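Local coordinates for protein eukaryotic translation initiation factor 4 gamma 2 (Homo sapiens, PDB 4IUL) that probably works in translation initiation as an eIF4G-family scaffold, its HEAT-repeat MIF4G domain interacting with the helicase eIF4A, at residues 27-38 with 69-80. Residues are numbered along the deposited sequence; the frame is centred on the assembly and turned at random.
Sequences RGILNKLTPEKF and EEPKYSSLYAQL. With SO4 (sulfate ion), chain C.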
ATOM      1  N   ARG A  27       9.365  -0.798  17.745  1.00 31.60           N
ATOM      2  CA  ARG A  27       9.824  -1.892  16.898  1.00 32.86           C
ATOM      3  C   ARG A  27       9.454  -3.241  17.528  1.00 33.61           C
ATOM      4  O   ARG A  27       8.978  -4.142  16.837  1.00 34.34           O
ATOM      5  CB  ARG A  27      11.345  -1.804  16.692  1.00 32.32           C
ATOM      6  CG  ARG A  27      11.956  -2.988  15.942  1.00 34.31           C
ATOM      7  CD  ARG A  27      11.304  -3.208  14.581  1.00 37.07           C
ATOM      8  NE  ARG A  27      11.906  -4.323  13.849  1.00 39.11           N
ATOM      9  CZ  ARG A  27      11.533  -4.713  12.629  1.00 39.21           C
ATOM     10  NH1 ARG A  27      10.555  -4.079  11.991  1.00 36.46           N
ATOM     11  NH2 ARG A  27      12.131  -5.747  12.047  1.00 38.27           N
ATOM     12  N   GLY A  28       9.684  -3.378  18.832  1.00 34.07           N
ATOM     13  CA  GLY A  28       9.337  -4.617  19.517  1.00 35.40           C
ATOM     14  C   GLY A  28       7.847  -4.918  19.388  1.00 35.84           C
ATOM     15  O   GLY A  28       7.456  -6.033  19.048  1.00 35.39           O
ATOM     16  N   ILE A  29       7.014  -3.917  19.658  1.00 36.98           N
ATOM     17  CA  ILE A  29       5.564  -4.055  19.557  1.00 37.67           C
ATOM     18  C   ILE A  29       5.141  -4.544  18.164  1.00 39.12           C
ATOM     19  O   ILE A  29       4.338  -5.469  18.034  1.00 39.68           O
ATOM     20  CB  ILE A  29       4.873  -2.702  19.846  1.00 37.02           C
ATOM     21  CG1 ILE A  29       5.096  -2.314  21.308  1.00 37.22           C
ATOM     22  CG2 ILE A  29       3.384  -2.789  19.537  1.00 38.40           C
ATOM     23  CD1 ILE A  29       4.509  -0.969  21.686  1.00 35.57           C
ATOM     24  N   LEU A  30       5.680  -3.916  17.124  1.00 38.61           N
ATOM     25  CA  LEU A  30       5.350  -4.300  15.763  1.00 39.42           C
ATOM     26  C   LEU A  30       5.771  -5.738  15.488  1.00 40.81           C
ATOM     27  O   LEU A  30       5.080  -6.465  14.773  1.00 40.57           O
ATOM     28  CB  LEU A  30       6.043  -3.369  14.763  1.00 39.36           C
ATOM     29  CG  LEU A  30       5.588  -1.910  14.727  1.00 39.79           C
ATOM     30  CD1 LEU A  30       6.473  -1.128  13.761  1.00 41.76           C
ATOM     31  CD2 LEU A  30       4.132  -1.839  14.295  1.00 39.35           C
ATOM     32  N   ASN A  31       6.909  -6.146  16.047  1.00 40.14           N
ATOM     33  CA  ASN A  31       7.394  -7.503  15.832  1.00 42.94           C
ATOM     34  C   ASN A  31       6.411  -8.567  16.318  1.00 44.35           C
ATOM     35  O   ASN A  31       6.119  -9.521  15.595  1.00 45.18           O
ATOM     36  CB  ASN A  31       8.754  -7.723  16.508  1.00 42.38           C
ATOM     37  CG  ASN A  31       9.913  -7.155  15.700  1.00 43.29           C
ATOM     38  OD1 ASN A  31       9.826  -7.014  14.477  1.00 41.83           O
ATOM     39  ND2 ASN A  31      11.017  -6.851  16.380  1.00 43.32           N
ATOM     40  N   LYS A  32       5.892  -8.407  17.529  1.00 44.98           N
ATOM     41  CA  LYS A  32       4.951  -9.388  18.055  1.00 47.27           C
ATOM     42  C   LYS A  32       3.478  -9.091  17.774  1.00 48.08           C
ATOM     43  O   LYS A  32       2.604  -9.551  18.504  1.00 49.58           O
ATOM     44  CB  LYS A  32       5.171  -9.584  19.562  1.00 47.86           C
ATOM     45  CG  LYS A  32       5.276  -8.318  20.403  1.00 50.58           C
ATOM     46  CD  LYS A  32       5.872  -8.670  21.767  1.00 52.57           C
ATOM     47  CE  LYS A  32       6.216  -7.450  22.615  1.00 54.45           C
ATOM     48  NZ  LYS A  32       5.028  -6.818  23.257  1.00 57.02           N
ATOM     49  N   LEU A  33       3.204  -8.345  16.705  1.00 48.33           N
ATOM     50  CA  LEU A  33       1.828  -8.000  16.342  1.00 47.96           C
ATOM     51  C   LEU A  33       1.132  -9.151  15.621  1.00 48.80           C
ATOM     52  O   LEU A  33       1.612  -9.646  14.597  1.00 47.23           O
ATOM     53  CB  LEU A  33       1.801  -6.758  15.450  1.00 46.89           C
ATOM     54  CG  LEU A  33       0.418  -6.243  15.038  1.00 45.51           C
ATOM     55  CD1 LEU A  33      -0.331  -5.740  16.265  1.00 43.40           C
ATOM     56  CD2 LEU A  33       0.570  -5.124  14.016  1.00 43.97           C
ATOM     57  N   THR A  34      -0.009  -9.567  16.161  1.00 50.13           N
ATOM     58  CA  THR A  34      -0.779 -10.660  15.582  1.00 51.24           C
ATOM     59  C   THR A  34      -2.275 -10.373  15.669  1.00 50.91           C
ATOM     60  O   THR A  34      -2.714  -9.620  16.543  1.00 49.84           O
ATOM     61  CB  THR A  34      -0.483 -11.983  16.318  1.00 51.84           C
ATOM     62  OG1 THR A  34      -1.252 -13.039  15.735  1.00 55.41           O
ATOM     63  CG2 THR A  34      -0.839 -11.865  17.780  1.00 52.82           C
ATOM     64  N   PRO A  35      -3.075 -10.963  14.758  1.00 51.08           N
ATOM     65  CA  PRO A  35      -4.526 -10.747  14.766  1.00 51.56           C
ATOM     66  C   PRO A  35      -5.093 -10.977  16.162  1.00 53.32           C
ATOM     67  O   PRO A  35      -6.016 -10.286  16.587  1.00 52.71           O
ATOM     68  CB  PRO A  35      -5.034 -11.780  13.767  1.00 51.91           C
ATOM     69  CG  PRO A  35      -3.914 -11.879  12.787  1.00 51.68           C
ATOM     70  CD  PRO A  35      -2.686 -11.877  13.668  1.00 50.89           C
ATOM     71  N   GLU A  36      -4.520 -11.944  16.872  1.00 55.96           N
ATOM     72  CA  GLU A  36      -4.968 -12.282  18.219  1.00 58.95           C
ATOM     73  C   GLU A  36      -4.495 -11.294  19.281  1.00 58.40           C
ATOM     74  O   GLU A  36      -5.187 -11.073  20.277  1.00 57.96           O
ATOM     75  CB  GLU A  36      -4.505 -13.695  18.589  1.00 63.18           C
ATOM     76  CG  GLU A  36      -4.962 -14.152  19.971  1.00 68.68           C
ATOM     77  CD  GLU A  36      -4.563 -15.586  20.281  1.00 72.32           C
ATOM     78  OE1 GLU A  36      -3.346 -15.879  20.286  1.00 73.79           O
ATOM     79  OE2 GLU A  36      -5.467 -16.418  20.521  1.00 73.79           O
ATOM     80  N   LYS A  37      -3.320 -10.703  19.078  1.00 58.02           N
ATOM     81  CA  LYS A  37      -2.788  -9.738  20.038  1.00 57.65           C
ATOM     82  C   LYS A  37      -3.075  -8.291  19.644  1.00 56.63           C
ATOM     83  O   LYS A  37      -2.869  -7.374  20.445  1.00 55.66           O
ATOM     84  CB  LYS A  37      -1.274  -9.900  20.188  1.00 58.75           C
ATOM     85  CG  LYS A  37      -0.806 -11.134  20.943  1.00 60.18           C
ATOM     86  CD  LYS A  37       0.705 -11.063  21.129  1.00 61.63           C
ATOM     87  CE  LYS A  37       1.256 -12.243  21.902  1.00 62.90           C
ATOM     88  NZ  LYS A  37       2.727 -12.085  22.116  1.00 64.44           N
ATOM     89  N   PHE A  38      -3.551  -8.089  18.419  1.00 55.14           N
ATOM     90  CA  PHE A  38      -3.820  -6.744  17.921  1.00 54.69           C
ATOM     91  C   PHE A  38      -4.397  -5.794  18.958  1.00 54.85           C
ATOM     92  O   PHE A  38      -3.745  -4.837  19.376  1.00 55.37           O
ATOM     93  CB  PHE A  38      -4.773  -6.776  16.723  1.00 53.41           C
ATOM     94  CG  PHE A  38      -4.921  -5.441  16.043  1.00 51.48           C
ATOM     95  CD1 PHE A  38      -4.005  -5.030  15.079  1.00 50.80           C
ATOM     96  CD2 PHE A  38      -5.946  -4.571  16.402  1.00 50.39           C
ATOM     97  CE1 PHE A  38      -4.107  -3.768  14.482  1.00 49.60           C
ATOM     98  CE2 PHE A  38      -6.055  -3.309  15.812  1.00 49.99           C
ATOM     99  CZ  PHE A  38      -5.132  -2.909  14.850  1.00 48.73           C
ATOM    100  N   GLU A  69       8.101  -5.797   5.078  1.00 36.21           N
ATOM    101  CA  GLU A  69       8.855  -6.987   5.448  1.00 40.15           C
ATOM    102  C   GLU A  69       7.883  -8.172   5.527  1.00 41.36           C
ATOM    103  O   GLU A  69       8.244  -9.296   5.194  1.00 41.40           O
ATOM    104  CB  GLU A  69       9.566  -6.798   6.798  1.00 39.21           C
ATOM    105  CG  GLU A  69      10.462  -5.559   6.853  1.00 40.38           C
ATOM    106  CD  GLU A  69      11.242  -5.422   8.152  1.00 37.96           C
ATOM    107  OE1 GLU A  69      10.699  -5.712   9.238  1.00 39.03           O
ATOM    108  OE2 GLU A  69      12.409  -5.001   8.089  1.00 41.03           O
ATOM    109  N   GLU A  70       6.649  -7.908   5.952  1.00 43.33           N
ATOM    110  CA  GLU A  70       5.622  -8.948   6.071  1.00 45.69           C
ATOM    111  C   GLU A  70       4.308  -8.511   5.394  1.00 45.80           C
ATOM    112  O   GLU A  70       3.290  -8.321   6.064  1.00 42.74           O
ATOM    113  CB  GLU A  70       5.345  -9.242   7.546  1.00 47.50           C
ATOM    114  CG  GLU A  70       6.575  -9.501   8.402  1.00 53.33           C
ATOM    115  CD  GLU A  70       7.329 -10.763   8.002  1.00 57.07           C
ATOM    116  OE1 GLU A  70       6.672 -11.799   7.742  1.00 59.77           O
ATOM    117  OE2 GLU A  70       8.581 -10.720   7.963  1.00 58.07           O
ATOM    118  N   PRO A  71       4.313  -8.362   4.058  1.00 46.82           N
ATOM    119  CA  PRO A  71       3.112  -7.942   3.323  1.00 48.76           C
ATOM    120  C   PRO A  71       1.859  -8.776   3.583  1.00 50.73           C
ATOM    121  O   PRO A  71       0.744  -8.333   3.292  1.00 50.49           O
ATOM    122  CB  PRO A  71       3.562  -7.987   1.861  1.00 48.47           C
ATOM    123  CG  PRO A  71       4.648  -9.015   1.864  1.00 47.84           C
ATOM    124  CD  PRO A  71       5.405  -8.686   3.123  1.00 47.53           C
ATOM    125  N   LYS A  72       2.040  -9.973   4.139  1.00 52.67           N
ATOM    126  CA  LYS A  72       0.911 -10.848   4.444  1.00 52.88           C
ATOM    127  C   LYS A  72       0.007 -10.193   5.473  1.00 50.76           C
ATOM    128  O   LYS A  72      -1.185 -10.481   5.538  1.00 50.91           O
ATOM    129  CB  LYS A  72       1.400 -12.200   4.978  1.00 56.28           C
ATOM    130  CG  LYS A  72       2.091 -13.054   3.926  1.00 62.24           C
ATOM    131  CD  LYS A  72       2.644 -14.359   4.491  1.00 64.83           C
ATOM    132  CE  LYS A  72       3.367 -15.150   3.403  1.00 65.85           C
ATOM    133  NZ  LYS A  72       3.988 -16.407   3.912  1.00 66.77           N
ATOM    134  N   TYR A  73       0.577  -9.305   6.280  1.00 49.10           N
ATOM    135  CA  TYR A  73      -0.201  -8.617   7.296  1.00 46.51           C
ATOM    136  C   TYR A  73      -0.575  -7.177   6.947  1.00 44.00           C
ATOM    137  O   TYR A  73      -0.901  -6.398   7.843  1.00 42.36           O
ATOM    138  CB  TYR A  73       0.536  -8.638   8.637  1.00 48.84           C
ATOM    139  CG  TYR A  73       0.457  -9.954   9.374  1.00 52.05           C
ATOM    140  CD1 TYR A  73      -0.693 -10.739   9.317  1.00 54.33           C
ATOM    141  CD2 TYR A  73       1.513 -10.394  10.170  1.00 54.74           C
ATOM    142  CE1 TYR A  73      -0.793 -11.928  10.032  1.00 55.31           C
ATOM    143  CE2 TYR A  73       1.424 -11.583  10.894  1.00 56.20           C
ATOM    144  CZ  TYR A  73       0.267 -12.342  10.818  1.00 56.94           C
ATOM    145  OH  TYR A  73       0.163 -13.513  11.531  1.00 59.68           O
ATOM    146  N   SER A  74      -0.538  -6.826   5.660  1.00 42.02           N
ATOM    147  CA  SER A  74      -0.891  -5.470   5.221  1.00 40.80           C
ATOM    148  C   SER A  74      -2.162  -5.008   5.930  1.00 40.74           C
ATOM    149  O   SER A  74      -2.218  -3.930   6.538  1.00 37.34           O
ATOM    150  CB  SER A  74      -1.141  -5.432   3.710  1.00 40.13           C
ATOM    151  OG  SER A  74       0.055  -5.562   2.974  1.00 40.04           O
ATOM    152  N   SER A  75      -3.179  -5.857   5.822  1.00 39.91           N
ATOM    153  CA  SER A  75      -4.484  -5.636   6.415  1.00 39.04           C
ATOM    154  C   SER A  75      -4.365  -5.224   7.888  1.00 38.62           C
ATOM    155  O   SER A  75      -4.985  -4.253   8.323  1.00 37.28           O
ATOM    156  CB  SER A  75      -5.292  -6.926   6.273  1.00 38.77           C
ATOM    157  OG  SER A  75      -6.561  -6.819   6.867  1.00 40.78           O
ATOM    158  N   LEU A  76      -3.567  -5.968   8.647  1.00 38.19           N
ATOM    159  CA  LEU A  76      -3.362  -5.687  10.061  1.00 39.10           C
ATOM    160  C   LEU A  76      -2.719  -4.329  10.295  1.00 39.30           C
ATOM    161  O   LEU A  76      -3.173  -3.559  11.145  1.00 39.11           O
ATOM    162  CB  LEU A  76      -2.470  -6.753  10.702  1.00 41.03           C
ATOM    163  CG  LEU A  76      -3.114  -7.764  11.649  1.00 44.06           C
ATOM    164  CD1 LEU A  76      -3.864  -8.838  10.852  1.00 44.10           C
ATOM    165  CD2 LEU A  76      -2.023  -8.392  12.508  1.00 44.66           C
ATOM    166  N   TYR A  77      -1.647  -4.042   9.556  1.00 38.74           N
ATOM    167  CA  TYR A  77      -0.947  -2.772   9.719  1.00 37.25           C
ATOM    168  C   TYR A  77      -1.807  -1.598   9.258  1.00 34.96           C
ATOM    169  O   TYR A  77      -1.734  -0.507   9.827  1.00 33.44           O
ATOM    170  CB  TYR A  77       0.389  -2.796   8.966  1.00 37.51           C
ATOM    171  CG  TYR A  77       1.302  -3.918   9.422  1.00 37.50           C
ATOM    172  CD1 TYR A  77       1.600  -4.093  10.775  1.00 37.12           C
ATOM    173  CD2 TYR A  77       1.820  -4.837   8.509  1.00 35.62           C
ATOM    174  CE1 TYR A  77       2.385  -5.167  11.207  1.00 39.00           C
ATOM    175  CE2 TYR A  77       2.601  -5.910   8.929  1.00 37.62           C
ATOM    176  CZ  TYR A  77       2.877  -6.071  10.277  1.00 39.52           C
ATOM    177  OH  TYR A  77       3.613  -7.154  10.696  1.00 39.47           O
ATOM    178  N   ALA A  78      -2.633  -1.830   8.241  1.00 32.03           N
ATOM    179  CA  ALA A  78      -3.513  -0.781   7.731  1.00 33.83           C
ATOM    180  C   ALA A  78      -4.514  -0.374   8.811  1.00 33.54           C
ATOM    181  O   ALA A  78      -4.859   0.800   8.938  1.00 32.10           O
ATOM    182  CB  ALA A  78      -4.253  -1.266   6.481  1.00 31.94           C
ATOM    183  N   GLN A  79      -4.969  -1.351   9.590  1.00 33.31           N
ATOM    184  CA  GLN A  79      -5.923  -1.093  10.659  1.00 35.54           C
ATOM    185  C   GLN A  79      -5.231  -0.313  11.778  1.00 34.83           C
ATOM    186  O   GLN A  79      -5.837   0.538  12.430  1.00 34.13           O
ATOM    187  CB  GLN A  79      -6.477  -2.413  11.200  1.00 37.29           C
ATOM    188  CG  GLN A  79      -7.786  -2.276  11.970  1.00 42.30           C
ATOM    189  CD  GLN A  79      -8.929  -1.740  11.114  1.00 42.56           C
ATOM    190  OE1 GLN A  79      -9.196  -2.238  10.020  1.00 44.02           O
ATOM    191  NE2 GLN A  79      -9.615  -0.723  11.618  1.00 44.70           N
ATOM    192  N   LEU A  80      -3.954  -0.604  11.991  1.00 34.13           N
ATOM    193  CA  LEU A  80      -3.189   0.094  13.019  1.00 33.93           C
ATOM    194  C   LEU A  80      -3.059   1.577  12.636  1.00 33.16           C
ATOM    195  O   LEU A  80      -3.170   2.468  13.485  1.00 33.14           O
ATOM    196  CB  LEU A  80      -1.809  -0.546  13.160  1.00 32.70           C
ATOM    197  CG  LEU A  80      -0.908  -0.043  14.284  1.00 33.09           C
ATOM    198  CD1 LEU A  80      -1.562  -0.284  15.643  1.00 30.46           C
ATOM    199  CD2 LEU A  80       0.428  -0.778  14.194  1.00 32.86           C
TER
HETATM  200  S   SO4 C 401      14.715  -6.585  14.759  1.00 86.47           S
HETATM  201  O1  SO4 C 401      13.677  -7.160  13.885  1.00 87.07           O
HETATM  202  O2  SO4 C 401      14.384  -5.180  15.071  1.00 87.54           O
HETATM  203  O3  SO4 C 401      14.787  -7.362  16.009  1.00 87.24           O
HETATM  204  O4  SO4 C 401      16.016  -6.635  14.068  1.00 87.67           O
HETATM  205  O   HOH W   1       3.836  -8.344  12.974  1.00 47.44           O
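Arg27 meets Glu69 end-on in a salt bridge: NH1 and NH2 both donate to Glu69 OE1, each at 3.2 Å, and the oxygen lies in the guanidinium plane while the carboxylate is turned 71° from it. The long arginine suits this place because, with CG anti to the backbone N (chi1 174°) and a bend at chi2, its charged end comes back toward Glu69 although its CB points away. Another edge of the same flat group holds a sulfate, probably from the crystallisation liquor, with NH2 2.8 Å from sulfate O1, and Asn31 OD1 sits over one face. A methionine here would probably leave the Glu69 carboxylate without its positive mate and the sulfate without the two N-H donors, NE and NH2, that hold it.

A water links the backbone of 27-38 to the hydroxyl of Tyr77. It donates to Leu30 O in the last turn of the helix and Leu33 O in the loop just beyond it, and accepts from Tyr77 OH at 2.6 Å; a tyrosine suits this place because its hydroxyl can donate to the water.

The rest is mostly apolar. Leu33 lays CD2 3.3 Å from Tyr77 CE1, a tight fit, and Leu30 CD2 meets Leu80 CD2. Pro35, short and rigid, crosses Leu76 at about a right angle, CG 3.6 Å from Leu76 CD1, and also touches the Tyr73 ring. Phe38 crosses Gln79 at about a right angle, CZ 3.9 Å from Gln79 CB; its CE1 is 3.5 Å from Leu76 O, and Leu80 N lies at the ring edge.

Thus the turn joining helices 13-31 and 38-48 packs on the start of helix 74-87 in this HEAT-repeat domain, with helix 53-69 touching Leu30 and Tyr77, and helix 38-48 touching Leu80.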